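Local coordinates for extracellular solute-binding protein, family 5 (Chelativorans sp., PDB 6WM6) that binds EDTA and other aminopolycarboxylates in the periplasm, probably as the solute receptor of an ABC transporter, at residues Y483-N487 with A518-L524; G352-F356 with L511-D515. All coordinates share one frame. Residues are numbered along the deposited sequence.

Contact 1 (Y483-N487 with A518-L524); sequences YFGFN and AMDYAAL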
ATOM      1  N   TYR A 483       9.176   6.487  11.858  1.00 18.36           N
ATOM      2  CA  TYR A 483       9.795   7.791  11.636  1.00 18.83           C
ATOM      3  C   TYR A 483       9.597   8.764  12.780  1.00 19.23           C
ATOM      4  O   TYR A 483      10.380   9.696  12.929  1.00 20.86           O
ATOM      5  CB  TYR A 483       9.185   8.424  10.385  1.00 19.64           C
ATOM      6  CG  TYR A 483       9.272   7.582   9.140  1.00 21.69           C
ATOM      7  CD1 TYR A 483      10.505   7.272   8.598  1.00 23.58           C
ATOM      8  CD2 TYR A 483       8.140   7.118   8.505  1.00 23.36           C
ATOM      9  CE1 TYR A 483      10.610   6.507   7.446  1.00 25.69           C
ATOM     10  CE2 TYR A 483       8.234   6.343   7.346  1.00 27.14           C
ATOM     11  CZ  TYR A 483       9.477   6.048   6.838  1.00 28.18           C
ATOM     12  OH  TYR A 483       9.606   5.278   5.690  1.00 39.12           O
ATOM     13  N   PHE A 484       8.561   8.568  13.586  1.00 17.41           N
ATOM     14  CA  PHE A 484       8.121   9.584  14.540  1.00 16.88           C
ATOM     15  C   PHE A 484       8.425   9.214  15.976  1.00 20.19           C
ATOM     16  O   PHE A 484       8.089   9.977  16.881  1.00 21.71           O
ATOM     17  CB  PHE A 484       6.651   9.917  14.274  1.00 18.54           C
ATOM     18  CG  PHE A 484       6.420  10.182  12.806  1.00 16.91           C
ATOM     19  CD1 PHE A 484       7.087  11.211  12.200  1.00 17.61           C
ATOM     20  CD2 PHE A 484       5.629   9.344  12.042  1.00 18.29           C
ATOM     21  CE1 PHE A 484       6.968  11.443  10.843  1.00 18.06           C
ATOM     22  CE2 PHE A 484       5.473   9.571  10.675  1.00 17.94           C
ATOM     23  CZ  PHE A 484       6.173  10.631  10.080  1.00 17.44           C
ATOM     24  N   GLY A 485       9.111   8.092  16.201  1.00 19.29           N
ATOM     25  CA  GLY A 485       9.736   7.848  17.481  1.00 20.51           C
ATOM     26  C   GLY A 485       8.916   7.112  18.519  1.00 19.88           C
ATOM     27  O   GLY A 485       9.139   7.313  19.709  1.00 20.76           O
ATOM     28  N   PHE A 486       7.988   6.249  18.104  1.00 20.53           N
ATOM     29  CA  PHE A 486       7.314   5.387  19.072  1.00 20.06           C
ATOM     30  C   PHE A 486       8.364   4.522  19.748  1.00 20.14           C
ATOM     31  O   PHE A 486       9.305   4.031  19.113  1.00 22.12           O
ATOM     32  CB  PHE A 486       6.229   4.539  18.406  1.00 21.26           C
ATOM     33  CG  PHE A 486       5.039   5.346  17.950  1.00 18.18           C
ATOM     34  CD1 PHE A 486       4.030   5.689  18.832  1.00 18.15           C
ATOM     35  CD2 PHE A 486       4.960   5.778  16.651  1.00 21.45           C
ATOM     36  CE1 PHE A 486       2.952   6.452  18.417  1.00 18.50           C
ATOM     37  CE2 PHE A 486       3.893   6.538  16.222  1.00 21.62           C
ATOM     38  CZ  PHE A 486       2.890   6.877  17.121  1.00 20.00           C
ATOM     39  N   ASN A 487       8.244   4.403  21.065  1.00 20.93           N
ATOM     40  CA  ASN A 487       9.252   3.716  21.868  1.00 23.26           C
ATOM     41  C   ASN A 487       8.568   3.200  23.116  1.00 25.15           C
ATOM     42  O   ASN A 487       8.620   3.837  24.182  1.00 28.13           O
ATOM     43  CB  ASN A 487      10.423   4.652  22.175  1.00 32.16           C
ATOM     44  CG  ASN A 487      11.511   3.963  22.977  1.00 51.85           C
ATOM     45  OD1 ASN A 487      11.378   2.800  23.343  1.00 47.01           O
ATOM     46  ND2 ASN A 487      12.590   4.682  23.254  1.00 62.08           N
ATOM     47  N   ALA A 518      -0.779   4.283  21.260  1.00 16.53           N
ATOM     48  CA  ALA A 518      -0.129   5.065  20.219  1.00 17.16           C
ATOM     49  C   ALA A 518      -0.762   6.445  20.111  1.00 16.28           C
ATOM     50  O   ALA A 518      -0.066   7.444  19.932  1.00 17.49           O
ATOM     51  CB  ALA A 518      -0.212   4.317  18.898  1.00 18.06           C
ATOM     52  N   MET A 519      -2.087   6.532  20.220  1.00 16.31           N
ATOM     53  CA  MET A 519      -2.732   7.829  20.190  1.00 17.76           C
ATOM     54  C   MET A 519      -2.434   8.645  21.440  1.00 17.74           C
ATOM     55  O   MET A 519      -2.305   9.872  21.336  1.00 18.58           O
ATOM     56  CB  MET A 519      -4.221   7.646  19.970  1.00 17.88           C
ATOM     57  CG  MET A 519      -4.532   7.062  18.592  1.00 20.06           C
ATOM     58  SD  MET A 519      -3.725   7.925  17.203  1.00 23.57           S
ATOM     59  CE  MET A 519      -4.511   9.461  17.487  1.00 19.09           C
ATOM     60  N   ASP A 520      -2.279   8.004  22.598  1.00 17.12           N
ATOM     61  CA  ASP A 520      -1.869   8.723  23.791  1.00 17.98           C
ATOM     62  C   ASP A 520      -0.548   9.459  23.562  1.00 18.27           C
ATOM     63  O   ASP A 520      -0.325  10.551  24.105  1.00 20.06           O
ATOM     64  CB  ASP A 520      -1.678   7.752  24.971  1.00 17.38           C
ATOM     65  CG  ASP A 520      -2.972   7.197  25.523  1.00 21.16           C
ATOM     66  OD1 ASP A 520      -4.066   7.743  25.260  1.00 21.34           O
ATOM     67  OD2 ASP A 520      -2.865   6.180  26.258  1.00 23.39           O
ATOM     68  N   TYR A 521       0.372   8.860  22.780  1.00 16.44           N
ATOM     69  CA  TYR A 521       1.713   9.412  22.603  1.00 17.03           C
ATOM     70  C   TYR A 521       1.728  10.596  21.642  1.00 16.55           C
ATOM     71  O   TYR A 521       2.672  11.391  21.671  1.00 17.82           O
ATOM     72  CB  TYR A 521       2.628   8.287  22.098  1.00 18.67           C
ATOM     73  CG  TYR A 521       4.095   8.592  22.061  1.00 17.12           C
ATOM     74  CD1 TYR A 521       4.812   8.783  23.238  1.00 19.76           C
ATOM     75  CD2 TYR A 521       4.780   8.675  20.856  1.00 19.78           C
ATOM     76  CE1 TYR A 521       6.191   9.072  23.204  1.00 20.59           C
ATOM     77  CE2 TYR A 521       6.132   8.947  20.817  1.00 21.13           C
ATOM     78  CZ  TYR A 521       6.823   9.138  21.974  1.00 21.36           C
ATOM     79  OH  TYR A 521       8.182   9.425  21.919  1.00 24.83           O
ATOM     80  N   ALA A 522       0.717  10.714  20.776  1.00 16.63           N
ATOM     81  CA  ALA A 522       0.502  11.898  19.951  1.00 17.48           C
ATOM     82  C   ALA A 522       1.665  12.200  19.009  1.00 17.26           C
ATOM     83  O   ALA A 522       1.997  13.360  18.762  1.00 18.22           O
ATOM     84  CB  ALA A 522       0.162  13.120  20.811  1.00 18.79           C
ATOM     85  N   ALA A 523       2.286  11.160  18.453  1.00 16.37           N
ATOM     86  CA  ALA A 523       3.315  11.314  17.433  1.00 16.23           C
ATOM     87  C   ALA A 523       2.812  11.041  16.018  1.00 16.39           C
ATOM     88  O   ALA A 523       3.562  11.240  15.047  1.00 16.90           O
ATOM     89  CB  ALA A 523       4.532  10.425  17.741  1.00 19.72           C
ATOM     90  N   LEU A 524       1.570  10.613  15.871  1.00 15.67           N
ATOM     91  CA  LEU A 524       1.017  10.282  14.550  1.00 15.84           C
ATOM     92  C   LEU A 524      -0.469  10.621  14.553  1.00 16.58           C
ATOM     93  O   LEU A 524      -1.249  10.066  15.345  1.00 17.41           O
ATOM     94  CB  LEU A 524       1.268   8.813  14.210  1.00 16.67           C
ATOM     95  CG  LEU A 524       0.878   8.370  12.807  1.00 15.73           C
ATOM     96  CD1 LEU A 524       1.664   9.114  11.765  1.00 18.22           C
ATOM     97  CD2 LEU A 524       1.123   6.859  12.684  1.00 17.22           C
TER
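F486 is the main wedge of this contact. Its CA-to-CB bond points sideways, but the m rotamer (chi1 -70°) swings the ring across to the end of helix 504-521. F486 CE1 lies 3.5 Å from A518 O and 3.8 Å from A518 CB; F486 CZ lies 3.9 Å from L524 CB and 4.0 Å from A523 CB, and the A523 methyl sits over one ring face. Y521, whose CA-to-CB bond points toward 483-487, takes chi1 t, and its ring meets that of F486 obliquely, centroids 5.5 Å apart and planes at 45°; its OH is hydrogen-bonded to S313 OG. Here the helix gives way to a strand: A522 breaks helical geometry with positive phi (61°), and L524 opens strand 524-537 of the mixed sheet of this family 5 solute-binding protein. F484, also m, packs CD2 on L524 CD1 at 4.0 Å and CB on A523 CB at 4.1 Å. Between the two phenylalanines, G485 adopts phi/psi 91/29, where a CB would jam against the preceding carbonyl.

Contact 2 (G352-F356 with L511-D515); sequences GSVMF and LSEAD
A buried helical carboxylate grips a loop: D515 takes both a hydroxyl and a backbone amide of 352-356. The loop has no regular secondary structure, S353 being extended (-128/154), V354 and M355 turning at -106/8 and -128/-16, and F356 extending again (-136/137). It lies against one flank of 511-515, a helical piece within helix 504-521 (D515 N to L511 O 3.1 Å), with M355 and D515 closest at 6.0 Å between CA atoms. D515 (chi1 t) accepts hydrogen bonds from S353 OG at OD2 (2.6 Å) and from V354 N at OD1 (3.1 Å). S353 (chi1 t) accepts through OG from M355 N and F356 N, each 3.0 Å away: an ST turn and ST motif. M355 stretches out (m, t, t), SD touching L511 CG at 3.8 Å and CE A514 CB at 3.9 Å. F356, chi1 m, brings CZ to 3.9 Å from L511 CD2, while D515 OD2 meets the ring edge, 3.7 Å from F356 CD2. R366 forms a salt bridge with D515 OD2, so the buried charge is both hydrogen-bonded and balanced.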
ATOM      1  N   GLY A 352      -9.768   8.118  12.388  1.00 16.54           N
ATOM      2  CA  GLY A 352      -9.346   8.492  13.721  1.00 16.99           C
ATOM      3  C   GLY A 352      -8.567   7.427  14.459  1.00 16.02           C
ATOM      4  O   GLY A 352      -8.501   7.431  15.675  1.00 17.55           O
ATOM      5  N   SER A 353      -7.979   6.495  13.716  1.00 16.26           N
ATOM      6  CA  SER A 353      -7.116   5.439  14.226  1.00 15.33           C
ATOM      7  C   SER A 353      -5.825   5.462  13.421  1.00 14.97           C
ATOM      8  O   SER A 353      -5.809   5.890  12.274  1.00 15.81           O
ATOM      9  CB  SER A 353      -7.823   4.098  13.984  1.00 16.59           C
ATOM     10  OG  SER A 353      -6.972   2.979  14.183  1.00 16.74           O
ATOM     11  N   VAL A 354      -4.739   4.982  14.032  1.00 15.28           N
ATOM     12  CA  VAL A 354      -3.471   4.800  13.316  1.00 15.04           C
ATOM     13  C   VAL A 354      -3.188   3.338  13.035  1.00 15.96           C
ATOM     14  O   VAL A 354      -2.108   3.008  12.527  1.00 17.11           O
ATOM     15  CB  VAL A 354      -2.281   5.501  13.997  1.00 16.06           C
ATOM     16  CG1 VAL A 354      -2.459   7.004  13.955  1.00 16.44           C
ATOM     17  CG2 VAL A 354      -2.072   5.014  15.414  1.00 17.44           C
ATOM     18  N   MET A 355      -4.136   2.454  13.308  1.00 16.36           N
ATOM     19  CA  MET A 355      -3.938   1.035  13.064  1.00 16.74           C
ATOM     20  C   MET A 355      -5.028   0.364  12.253  1.00 16.64           C
ATOM     21  O   MET A 355      -4.789  -0.741  11.733  1.00 16.79           O
ATOM     22  CB  MET A 355      -3.741   0.282  14.368  1.00 19.28           C
ATOM     23  CG  MET A 355      -2.420   0.727  15.012  1.00 21.27           C
ATOM     24  SD  MET A 355      -2.012  -0.205  16.454  1.00 22.22           S
ATOM     25  CE  MET A 355      -0.626   0.767  17.028  1.00 19.82           C
ATOM     26  N   PHE A 356      -6.188   0.988  12.108  1.00 14.95           N
ATOM     27  CA  PHE A 356      -7.324   0.413  11.403  1.00 14.39           C
ATOM     28  C   PHE A 356      -7.942   1.465  10.495  1.00 15.71           C
ATOM     29  O   PHE A 356      -8.151   2.610  10.906  1.00 15.02           O
ATOM     30  CB  PHE A 356      -8.424   0.000  12.400  1.00 15.43           C
ATOM     31  CG  PHE A 356      -7.953  -0.922  13.495  1.00 14.39           C
ATOM     32  CD1 PHE A 356      -7.767  -2.281  13.252  1.00 15.65           C
ATOM     33  CD2 PHE A 356      -7.733  -0.444  14.765  1.00 15.94           C
ATOM     34  CE1 PHE A 356      -7.372  -3.130  14.278  1.00 16.50           C
ATOM     35  CE2 PHE A 356      -7.329  -1.293  15.790  1.00 18.50           C
ATOM     36  CZ  PHE A 356      -7.155  -2.632  15.540  1.00 16.97           C
ATOM     37  N   LEU A 511      -5.124  -5.710  19.307  1.00 15.66           N
ATOM     38  CA  LEU A 511      -4.376  -4.575  18.777  1.00 15.94           C
ATOM     39  C   LEU A 511      -5.004  -3.238  19.152  1.00 16.62           C
ATOM     40  O   LEU A 511      -4.286  -2.220  19.218  1.00 16.62           O
ATOM     41  CB  LEU A 511      -4.256  -4.723  17.261  1.00 16.29           C
ATOM     42  CG  LEU A 511      -3.325  -3.739  16.546  1.00 16.67           C
ATOM     43  CD1 LEU A 511      -1.891  -4.007  16.917  1.00 17.63           C
ATOM     44  CD2 LEU A 511      -3.512  -3.869  15.049  1.00 17.23           C
ATOM     45  N   SER A 512      -6.306  -3.214  19.427  1.00 16.65           N
ATOM     46  CA  SER A 512      -6.959  -1.973  19.828  1.00 17.47           C
ATOM     47  C   SER A 512      -6.235  -1.297  20.992  1.00 18.17           C
ATOM     48  O   SER A 512      -6.167  -0.068  21.039  1.00 17.48           O
ATOM     49  CB  SER A 512      -8.427  -2.233  20.201  1.00 19.22           C
ATOM     50  OG  SER A 512      -9.171  -2.590  19.057  1.00 23.96           O
ATOM     51  N   GLU A 513      -5.713  -2.078  21.948  1.00 16.58           N
ATOM     52  CA  GLU A 513      -4.992  -1.492  23.073  1.00 17.63           C
ATOM     53  C   GLU A 513      -3.753  -0.743  22.615  1.00 18.98           C
ATOM     54  O   GLU A 513      -3.412   0.319  23.168  1.00 18.89           O
ATOM     55  CB  GLU A 513      -4.639  -2.582  24.092  1.00 18.48           C
ATOM     56  CG  GLU A 513      -4.073  -2.005  25.376  1.00 22.30           C
ATOM     57  CD  GLU A 513      -3.615  -3.054  26.381  1.00 28.62           C
ATOM     58  OE1 GLU A 513      -3.721  -4.276  26.109  1.00 25.73           O
ATOM     59  OE2 GLU A 513      -3.134  -2.646  27.469  1.00 28.37           O
ATOM     60  N   ALA A 514      -3.056  -1.267  21.611  1.00 17.11           N
ATOM     61  CA  ALA A 514      -1.885  -0.575  21.084  1.00 17.56           C
ATOM     62  C   ALA A 514      -2.283   0.704  20.367  1.00 17.02           C
ATOM     63  O   ALA A 514      -1.578   1.703  20.454  1.00 17.62           O
ATOM     64  CB  ALA A 514      -1.108  -1.486  20.140  1.00 19.28           C
ATOM     65  N   ASP A 515      -3.411   0.703  19.665  1.00 17.08           N
ATOM     66  CA  ASP A 515      -3.905   1.914  19.024  1.00 17.62           C
ATOM     67  C   ASP A 515      -4.177   2.993  20.061  1.00 16.97           C
ATOM     68  O   ASP A 515      -3.839   4.171  19.853  1.00 17.86           O
ATOM     69  CB  ASP A 515      -5.161   1.576  18.215  1.00 17.03           C
ATOM     70  CG  ASP A 515      -5.504   2.577  17.128  1.00 19.19           C
ATOM     71  OD1 ASP A 515      -4.642   3.363  16.658  1.00 18.90           O
ATOM     72  OD2 ASP A 515      -6.677   2.561  16.697  1.00 18.93           O
TER

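Both contacts are buried and use helix 504-521, contact 2 along its body and contact 1 at its C-terminal end, where the chain passes into strand 524-537. Their centres are 12 Å apart and they touch directly: V354 CG1 lies 3.6 Å from M519 SD and 3.6 Å from L524 O, while A518 CB is 4.0 Å from M355 CE. F475, in a loop, bridges them further, meeting F486 edge-to-face and packing on V354 and M355. Contact 1 is held mainly by aromatic and aliphatic packing, whereas contact 2 combines apolar packing with a carboxylate that accepts hydrogen bonds from the loop.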